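Local coordinates for protein O-ureido-L-serine synthase (Streptomyces lavendulae, PDB 3X43) that adds hydroxyurea to O-acetyl-L-serine to make O-ureido-L-serine for D-cycloserine biosynthesis, using pyridoxal 5'-phosphate, and also makes L-cysteine with sulfide, at residues V29-E34 / A288-T293; H171-F176 / R197-E202; V245-T250 / A262-G267. All blocks are in the same frame, centred on the assembly; numbering follows the deposited sequence.

Overall arrangement
All three contacts belong to the part of the chain built around the mixed sheet, and each brings at least one residue to PLP. Strands 27-33, 284-290, 171-175 and 197-203 lie in that order, so contact 1 and contact 2 are adjacent strand pairs, their centres about 12 Å apart, joined where M289 N probably bonds V173 O (3.2 Å). Contact 3 is a helix pair about 11 Å from contact 1, centre to centre, with a probable bond from G263 N to D292 O (3.2 Å). Contacts 2 and 3 do not touch; their centres are about 15 Å apart. Around the cofactor, P291 and D292 come from contact 1, F176 from contact 2 and S265 from contact 3.

Contact 1 of 3, residues V29-E34 / A288-T293; sequences VYVKVE and AMLPDT. With PLP (pyridoxal-5'-phosphate), chain J.
Two neighbouring parallel strands of the mixed sheet meet here, V31, K32 and V33 pairing with A288, M289 and L290 in the fold type II PLP enzyme core. The backbones are laced by four hydrogen bonds: A288 N to Y30 O, K32 N to A288 O (2.9 Å), L290 N to K32 O (2.8 Å) and E34 N to L290 O. The strand axes pass 4.7 Å apart at an angle of 30°.

K32 and M289 occupy one face of the sheet, lying side by side and pointing the same way. The thioether does the touching, with M289 SD 3.9 Å from K32 CB and close to CD as well. The bends of M289 at chi2 and chi3 turn its terminal methyl toward E34, where M289 CE lies 3.8 Å from E34 CG. The E34 carboxylate is held elsewhere: OE1 by T14, OE2 by R45 in a salt bridge and by N37. K32 NZ forms a salt bridge with E159 and bonds to T14, so both buried charges have partners. V31, V33, A288 and L290 face the other way; there V33 CG2 meets L290 CD2 at 4.0 Å.

Past the last strand residue, the 288-293 segment turns to the cofactor. P291 CB packs 3.4 Å from PLP N1. D292 OD2 comes 3.3 Å from PLP C2A, the ring methyl, while taking hydrogen bonds from Y297 and N73.

Strand 16-18 runs on the far side of 27-33, and strand 171-175 flanks 284-290. Helix 264-279 covers A288 and L290, and Y30 and V33 also pack on L3 and I7 of the second subunit.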
# COMPACT_ATOMS: atom_id res chain seq x y z
N VAL B 29 -14.09 -10.14 -15.73
CA VAL B 29 -12.76 -10.65 -16.04
C VAL B 29 -11.70 -9.69 -15.51
O VAL B 29 -11.57 -8.56 -15.98
CB VAL B 29 -12.58 -10.81 -17.56
CG1 VAL B 29 -11.12 -11.15 -17.88
CG2 VAL B 29 -13.51 -11.90 -18.07
N TYR B 30 -10.93 -10.16 -14.53
CA TYR B 30 -9.87 -9.35 -13.94
C TYR B 30 -8.54 -9.77 -14.53
O TYR B 30 -8.37 -10.90 -15.01
CB TYR B 30 -9.83 -9.52 -12.43
CG TYR B 30 -10.96 -8.82 -11.72
CD1 TYR B 30 -12.18 -9.48 -11.50
CD2 TYR B 30 -10.81 -7.53 -11.23
CE1 TYR B 30 -13.21 -8.85 -10.80
CE2 TYR B 30 -11.83 -6.90 -10.54
CZ TYR B 30 -13.02 -7.57 -10.32
OH TYR B 30 -14.02 -6.97 -9.59
N VAL B 31 -7.58 -8.87 -14.47
CA VAL B 31 -6.29 -9.15 -15.06
C VAL B 31 -5.12 -8.71 -14.17
O VAL B 31 -5.17 -7.65 -13.55
CB VAL B 31 -6.30 -8.48 -16.44
CG1 VAL B 31 -5.45 -7.22 -16.45
CG2 VAL B 31 -5.92 -9.48 -17.49
N LYS B 32 -4.08 -9.55 -14.09
CA LYS B 32 -2.88 -9.25 -13.28
C LYS B 32 -1.74 -8.73 -14.16
O LYS B 32 -1.19 -9.48 -14.96
CB LYS B 32 -2.42 -10.50 -12.53
CG LYS B 32 -1.55 -10.19 -11.30
CD LYS B 32 -1.77 -11.22 -10.21
CE LYS B 32 -0.69 -11.18 -9.15
NZ LYS B 32 -0.58 -9.85 -8.48
N VAL B 33 -1.38 -7.46 -14.01
CA VAL B 33 -0.34 -6.84 -14.82
C VAL B 33 1.08 -6.98 -14.26
O VAL B 33 1.50 -6.21 -13.41
CB VAL B 33 -0.65 -5.33 -15.03
CG1 VAL B 33 0.07 -4.80 -16.25
CG2 VAL B 33 -2.14 -5.14 -15.18
N GLU B 34 1.83 -7.96 -14.76
CA GLU B 34 3.19 -8.19 -14.29
C GLU B 34 4.21 -7.24 -14.89
O GLU B 34 5.40 -7.32 -14.59
CB GLU B 34 3.60 -9.63 -14.54
CG GLU B 34 2.88 -10.63 -13.63
CD GLU B 34 3.34 -10.54 -12.17
OE1 GLU B 34 2.47 -10.53 -11.28
OE2 GLU B 34 4.56 -10.48 -11.92
N ALA B 288 -6.92 -13.51 -15.30
CA ALA B 288 -5.94 -13.87 -16.30
C ALA B 288 -4.61 -13.19 -15.98
O ALA B 288 -4.59 -12.06 -15.51
CB ALA B 288 -6.43 -13.45 -17.68
N MET B 289 -3.50 -13.89 -16.24
CA MET B 289 -2.15 -13.36 -15.99
C MET B 289 -1.60 -12.64 -17.22
O MET B 289 -1.62 -13.18 -18.32
CB MET B 289 -1.17 -14.49 -15.64
CG MET B 289 -1.42 -15.18 -14.30
SD MET B 289 -1.11 -14.14 -12.85
CE MET B 289 0.57 -13.57 -13.12
N LEU B 290 -1.10 -11.42 -17.01
CA LEU B 290 -0.50 -10.60 -18.07
C LEU B 290 1.00 -10.59 -17.72
O LEU B 290 1.47 -9.71 -17.00
CB LEU B 290 -1.07 -9.18 -17.99
CG LEU B 290 -2.29 -8.83 -18.85
CD1 LEU B 290 -3.33 -9.92 -18.77
CD2 LEU B 290 -2.85 -7.51 -18.37
N PRO B 291 1.76 -11.53 -18.27
CA PRO B 291 3.20 -11.62 -17.98
C PRO B 291 4.17 -10.49 -18.26
O PRO B 291 5.16 -10.35 -17.54
CB PRO B 291 3.62 -12.93 -18.69
CG PRO B 291 2.31 -13.66 -18.95
CD PRO B 291 1.33 -12.57 -19.22
N ASP B 292 3.93 -9.66 -19.27
CA ASP B 292 4.89 -8.60 -19.54
C ASP B 292 4.36 -7.45 -20.36
O ASP B 292 3.22 -7.47 -20.82
CB ASP B 292 6.15 -9.19 -20.20
CG ASP B 292 5.90 -9.70 -21.64
OD1 ASP B 292 4.75 -9.68 -22.13
OD2 ASP B 292 6.89 -10.12 -22.28
N THR B 293 5.20 -6.42 -20.51
CA THR B 293 4.83 -5.23 -21.27
C THR B 293 4.96 -5.47 -22.77
O THR B 293 5.90 -6.11 -23.24
CB THR B 293 5.72 -4.02 -20.92
OG1 THR B 293 5.46 -2.96 -21.85
CG2 THR B 293 7.19 -4.39 -20.99
N1 PLP J . 4.95 -15.17 -20.85
C2 PLP J . 6.16 -14.48 -20.94
C2A PLP J . 6.35 -13.33 -21.91
C3 PLP J . 7.17 -14.87 -20.11
O3 PLP J . 8.34 -14.21 -20.09
C4 PLP J . 6.95 -15.96 -19.23
C4A PLP J . 8.09 -16.38 -18.22
C5 PLP J . 5.68 -16.62 -19.22
C6 PLP J . 4.73 -16.20 -20.02
C5A PLP J . 5.40 -17.91 -18.45
O4P PLP J . 5.56 -17.79 -17.03
P PLP J . 6.18 -18.95 -16.12
O1P PLP J . 7.56 -19.14 -16.58
O2P PLP J . 6.13 -18.48 -14.74
O3P PLP J . 5.36 -20.14 -16.32

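Contact 2 of 3, residues H171-F176 / R197-E202; sequences HFVTGF and RVVALE. With PLP (pyridoxal-5'-phosphate), chain J.
The F176 ring meets E202 at its edge: OE1 lies near the ring plane, 3.2 Å from CZ, and the carboxylate plane is turned only 27° from the ring. E202 CG sits 3.3 Å from the same CZ, so the acid's stem and one oxygen both press on the far end of the ring. That oxygen also accepts a bond from L209 N. At the other end of the pair, the H171 imidazole has R197 CG over one face and V199 CG2 at its edge, while the R197 guanidinium, turned 68° from the imidazole, goes on to a salt bridge with D238. F172 offers V198 CG1 a ring edge.

Both segments are strands of one beta-alpha-beta unit, 171-175 and 197-203 joined through helix 180-192, and they run parallel in register from H171 opposite R197. Four backbone bonds tie them, among them V199 N to F172 O (2.8 Å) and T174 N to V199 O (2.9 Å). F172, T174 and V198 reach into helix 180-192. On the opposite face V173, V199 and L201 pack against T272 of helix 264-279; there V173 CG2 lies 4.0 Å from V199 CB, and V173 CG1 meets L201 CD2 nearly at right angles. T174 OG1, placed anti to the backbone N (chi1 -178°), bonds G175 O at 2.8 Å in the carbonyl plane, on a lone pair. G175 leads into the loop at the cofactor phosphate, where F176 CA comes 3.5 Å from PLP O3P and G177 N bonds the cofactor.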
# COMPACT_ATOMS: atom_id res chain seq x y z
N HIS B 171 -12.30 -18.73 -12.12
CA HIS B 171 -11.26 -19.23 -13.02
C HIS B 171 -9.96 -18.46 -12.95
O HIS B 171 -9.95 -17.22 -12.91
CB HIS B 171 -11.73 -19.18 -14.48
CG HIS B 171 -13.00 -19.92 -14.74
ND1 HIS B 171 -13.04 -21.11 -15.43
CD2 HIS B 171 -14.29 -19.62 -14.43
CE1 HIS B 171 -14.29 -21.52 -15.52
NE2 HIS B 171 -15.07 -20.64 -14.93
N PHE B 172 -8.85 -19.19 -12.97
CA PHE B 172 -7.53 -18.57 -12.95
C PHE B 172 -6.83 -19.10 -14.19
O PHE B 172 -6.54 -20.29 -14.27
CB PHE B 172 -6.74 -18.97 -11.70
CG PHE B 172 -5.28 -18.59 -11.77
CD1 PHE B 172 -4.90 -17.26 -11.65
CD2 PHE B 172 -4.31 -19.55 -12.00
CE1 PHE B 172 -3.55 -16.90 -11.77
CE2 PHE B 172 -2.98 -19.20 -12.13
CZ PHE B 172 -2.60 -17.88 -12.01
N VAL B 173 -6.57 -18.22 -15.16
CA VAL B 173 -5.94 -18.61 -16.42
C VAL B 173 -4.49 -18.21 -16.60
O VAL B 173 -4.10 -17.05 -16.41
CB VAL B 173 -6.73 -18.03 -17.61
CG1 VAL B 173 -6.23 -18.67 -18.91
CG2 VAL B 173 -8.22 -18.28 -17.42
N THR B 174 -3.67 -19.17 -17.01
CA THR B 174 -2.27 -18.88 -17.23
C THR B 174 -1.63 -19.82 -18.23
O THR B 174 -2.10 -20.94 -18.44
CB THR B 174 -1.46 -18.95 -15.91
OG1 THR B 174 -0.09 -18.62 -16.18
CG2 THR B 174 -1.51 -20.35 -15.34
N GLY B 175 -0.58 -19.34 -18.86
CA GLY B 175 0.15 -20.18 -19.79
C GLY B 175 1.39 -20.56 -18.99
O GLY B 175 1.51 -20.18 -17.82
N PHE B 176 2.30 -21.33 -19.58
CA PHE B 176 3.50 -21.68 -18.84
C PHE B 176 4.73 -21.71 -19.73
O PHE B 176 4.66 -22.05 -20.91
CB PHE B 176 3.32 -23.03 -18.13
CG PHE B 176 2.97 -24.16 -19.05
CD1 PHE B 176 3.98 -24.94 -19.62
CD2 PHE B 176 1.65 -24.46 -19.33
CE1 PHE B 176 3.66 -26.01 -20.45
CE2 PHE B 176 1.32 -25.52 -20.16
CZ PHE B 176 2.33 -26.30 -20.73
N ARG B 197 -11.08 -22.94 -10.65
CA ARG B 197 -10.53 -23.83 -11.67
C ARG B 197 -9.22 -23.25 -12.20
O ARG B 197 -9.19 -22.11 -12.67
CB ARG B 197 -11.51 -24.01 -12.84
CG ARG B 197 -12.98 -24.15 -12.44
CD ARG B 197 -13.42 -25.60 -12.31
NE ARG B 197 -12.93 -26.45 -13.40
CZ ARG B 197 -12.84 -27.78 -13.34
NH1 ARG B 197 -13.22 -28.43 -12.24
NH2 ARG B 197 -12.36 -28.46 -14.37
N VAL B 198 -8.15 -24.03 -12.10
CA VAL B 198 -6.84 -23.62 -12.59
C VAL B 198 -6.79 -23.99 -14.07
O VAL B 198 -6.78 -25.17 -14.43
CB VAL B 198 -5.71 -24.34 -11.81
CG1 VAL B 198 -4.34 -23.97 -12.37
CG2 VAL B 198 -5.78 -23.97 -10.34
N VAL B 199 -6.76 -22.98 -14.93
CA VAL B 199 -6.75 -23.19 -16.36
C VAL B 199 -5.39 -22.94 -16.98
O VAL B 199 -4.89 -21.81 -16.97
CB VAL B 199 -7.78 -22.27 -17.04
CG1 VAL B 199 -7.87 -22.59 -18.52
CG2 VAL B 199 -9.15 -22.42 -16.37
N ALA B 200 -4.77 -23.99 -17.51
CA ALA B 200 -3.46 -23.87 -18.13
C ALA B 200 -3.59 -24.00 -19.64
O ALA B 200 -4.14 -24.97 -20.15
CB ALA B 200 -2.52 -24.93 -17.59
N LEU B 201 -3.08 -23.00 -20.36
CA LEU B 201 -3.15 -23.01 -21.80
C LEU B 201 -1.81 -23.30 -22.45
O LEU B 201 -0.76 -23.06 -21.85
CB LEU B 201 -3.70 -21.67 -22.31
CG LEU B 201 -2.81 -20.44 -22.21
CD1 LEU B 201 -1.89 -20.35 -23.42
CD2 LEU B 201 -3.68 -19.21 -22.13
N GLU B 202 -1.87 -23.80 -23.67
CA GLU B 202 -0.69 -24.13 -24.46
C GLU B 202 -0.91 -23.65 -25.89
O GLU B 202 -2.04 -23.63 -26.38
CB GLU B 202 -0.49 -25.64 -24.49
CG GLU B 202 0.18 -26.22 -23.27
CD GLU B 202 0.68 -27.63 -23.53
OE1 GLU B 202 1.92 -27.84 -23.56
OE2 GLU B 202 -0.18 -28.52 -23.72
N1 PLP J . 4.95 -15.17 -20.85
C2 PLP J . 6.16 -14.48 -20.94
C2A PLP J . 6.35 -13.33 -21.91
C3 PLP J . 7.17 -14.87 -20.11
O3 PLP J . 8.34 -14.21 -20.09
C4 PLP J . 6.95 -15.96 -19.23
C4A PLP J . 8.09 -16.38 -18.22
C5 PLP J . 5.68 -16.62 -19.22
C6 PLP J . 4.73 -16.20 -20.02
C5A PLP J . 5.40 -17.91 -18.45
O4P PLP J . 5.56 -17.79 -17.03
P PLP J . 6.18 -18.95 -16.12
O1P PLP J . 7.56 -19.14 -16.58
O2P PLP J . 6.13 -18.48 -14.74
O3P PLP J . 5.36 -20.14 -16.32

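Contact 3 of 3, residues V245-T250 / A262-G267; sequences VTARDT and AGISAG. With PLP (pyridoxal-5'-phosphate), chain J.
A247 is the first residue of 245-250 to touch the other helix, and it does so with both its methyl and its carbonyl. A247 CB lies 3.9 Å from I264 O, with the I264 methyl CG2 a little farther off. A247 O meets G267 CA at 3.3 Å in a CA-H...O contact. With no side chain on G267, the helices come close enough to bring the A247 and G267 CA atoms within 4.6 Å.

R248 gives the contact its backbone N, which lies 4.2 Å from I264 CG2; its side chain starts away from the second helix. Its NE and NH2 grip D249 OD1 side-on, both from the same face of the carboxylate and well above its plane, with NH2 at 2.9 Å in a salt bridge. R248 NH1 bonds F301 O.

T250 returns to the interface: its CB lies 3.4 Å from G267 O, and CG2 touches the same oxygen. Its hydroxyl is busy elsewhere. OG1, anti to the carbonyl carbon (chi1 -51°), gives its proton to T246 O (2.6 Å), which the T250 N-H reaches from the opposite face of the carbonyl plane. One helix carbonyl thus holds the threonine's rotation.

Away from this interface, S265 OG donates to PLP N1 at 2.7 Å. A hydroxyl donor at N1 is consistent with a pyridine nitrogen that stays unprotonated, as in related type II enzymes. G263 occupies the N-cap position of this second helix.

Helix 244-258 packs against the first turns of helix 264-279, with T250 also touching V270 and A271. Helix 264-279 in turn touches P291, just past strand 284-290, through S265 and A266, and covers A288 and L290 of the mixed sheet with T269 and V270.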
# COMPACT_ATOMS: atom_id res chain seq x y z
N VAL B 245 -2.47 -16.57 -33.34
CA VAL B 245 -3.05 -15.41 -33.99
C VAL B 245 -4.16 -14.83 -33.12
O VAL B 245 -4.22 -13.61 -32.92
CB VAL B 245 -3.61 -15.75 -35.39
CG1 VAL B 245 -4.38 -14.57 -35.95
CG2 VAL B 245 -2.45 -16.11 -36.33
N THR B 246 -5.01 -15.69 -32.58
CA THR B 246 -6.08 -15.21 -31.72
C THR B 246 -5.47 -14.51 -30.50
O THR B 246 -5.99 -13.50 -30.02
CB THR B 246 -6.99 -16.35 -31.22
OG1 THR B 246 -7.63 -16.97 -32.33
CG2 THR B 246 -8.05 -15.81 -30.28
N ALA B 247 -4.35 -15.03 -30.02
CA ALA B 247 -3.66 -14.45 -28.86
C ALA B 247 -3.05 -13.09 -29.21
O ALA B 247 -3.12 -12.15 -28.41
CB ALA B 247 -2.59 -15.40 -28.35
N ARG B 248 -2.45 -12.99 -30.39
CA ARG B 248 -1.83 -11.74 -30.83
C ARG B 248 -2.91 -10.68 -30.99
O ARG B 248 -2.74 -9.53 -30.56
CB ARG B 248 -1.13 -11.95 -32.17
CG ARG B 248 -0.21 -10.82 -32.60
CD ARG B 248 -0.96 -9.74 -33.37
NE ARG B 248 -1.97 -10.31 -34.25
CZ ARG B 248 -1.76 -10.63 -35.53
NH1 ARG B 248 -0.57 -10.45 -36.08
NH2 ARG B 248 -2.75 -11.15 -36.25
N ASP B 249 -4.02 -11.08 -31.61
CA ASP B 249 -5.14 -10.18 -31.83
C ASP B 249 -5.74 -9.71 -30.51
O ASP B 249 -6.06 -8.53 -30.35
CB ASP B 249 -6.22 -10.87 -32.67
CG ASP B 249 -5.87 -10.92 -34.17
OD1 ASP B 249 -4.96 -10.17 -34.60
OD2 ASP B 249 -6.52 -11.71 -34.90
N THR B 250 -5.89 -10.62 -29.56
CA THR B 250 -6.46 -10.23 -28.28
C THR B 250 -5.55 -9.27 -27.52
O THR B 250 -6.01 -8.41 -26.76
CB THR B 250 -6.77 -11.44 -27.43
OG1 THR B 250 -7.52 -12.38 -28.19
CG2 THR B 250 -7.58 -11.04 -26.21
N ALA B 262 0.17 -5.09 -23.14
CA ALA B 262 0.92 -6.27 -22.75
C ALA B 262 1.37 -7.04 -23.98
O ALA B 262 1.09 -6.62 -25.10
CB ALA B 262 0.07 -7.15 -21.87
N GLY B 263 2.08 -8.15 -23.76
CA GLY B 263 2.59 -8.96 -24.86
C GLY B 263 1.68 -10.06 -25.38
O GLY B 263 0.49 -10.07 -25.07
N ILE B 264 2.25 -10.99 -26.15
CA ILE B 264 1.47 -12.09 -26.75
C ILE B 264 0.88 -13.09 -25.76
O ILE B 264 -0.30 -13.44 -25.86
CB ILE B 264 2.31 -12.91 -27.78
CG1 ILE B 264 3.32 -12.01 -28.51
CG2 ILE B 264 1.38 -13.59 -28.77
CD1 ILE B 264 2.74 -10.79 -29.13
N SER B 265 1.69 -13.57 -24.82
CA SER B 265 1.19 -14.56 -23.86
C SER B 265 0.07 -13.97 -23.00
O SER B 265 -0.76 -14.69 -22.47
CB SER B 265 2.32 -15.08 -22.95
OG SER B 265 2.86 -14.04 -22.15
N ALA B 266 0.08 -12.65 -22.86
CA ALA B 266 -0.92 -11.96 -22.08
C ALA B 266 -2.20 -11.95 -22.92
O ALA B 266 -3.31 -12.02 -22.39
CB ALA B 266 -0.45 -10.53 -21.80
N GLY B 267 -2.03 -11.86 -24.24
CA GLY B 267 -3.17 -11.87 -25.14
C GLY B 267 -3.79 -13.26 -25.16
O GLY B 267 -5.02 -13.42 -25.26
N1 PLP J . 4.95 -15.17 -20.85
C2 PLP J . 6.16 -14.48 -20.94
C2A PLP J . 6.35 -13.33 -21.91
C3 PLP J . 7.17 -14.87 -20.11
O3 PLP J . 8.34 -14.21 -20.09
C4 PLP J . 6.95 -15.96 -19.23
C4A PLP J . 8.09 -16.38 -18.22
C5 PLP J . 5.68 -16.62 -19.22
C6 PLP J . 4.73 -16.20 -20.02
C5A PLP J . 5.40 -17.91 -18.45
O4P PLP J . 5.56 -17.79 -17.03
P PLP J . 6.18 -18.95 -16.12
O1P PLP J . 7.56 -19.14 -16.58
O2P PLP J . 6.13 -18.48 -14.74
O3P PLP J . 5.36 -20.14 -16.32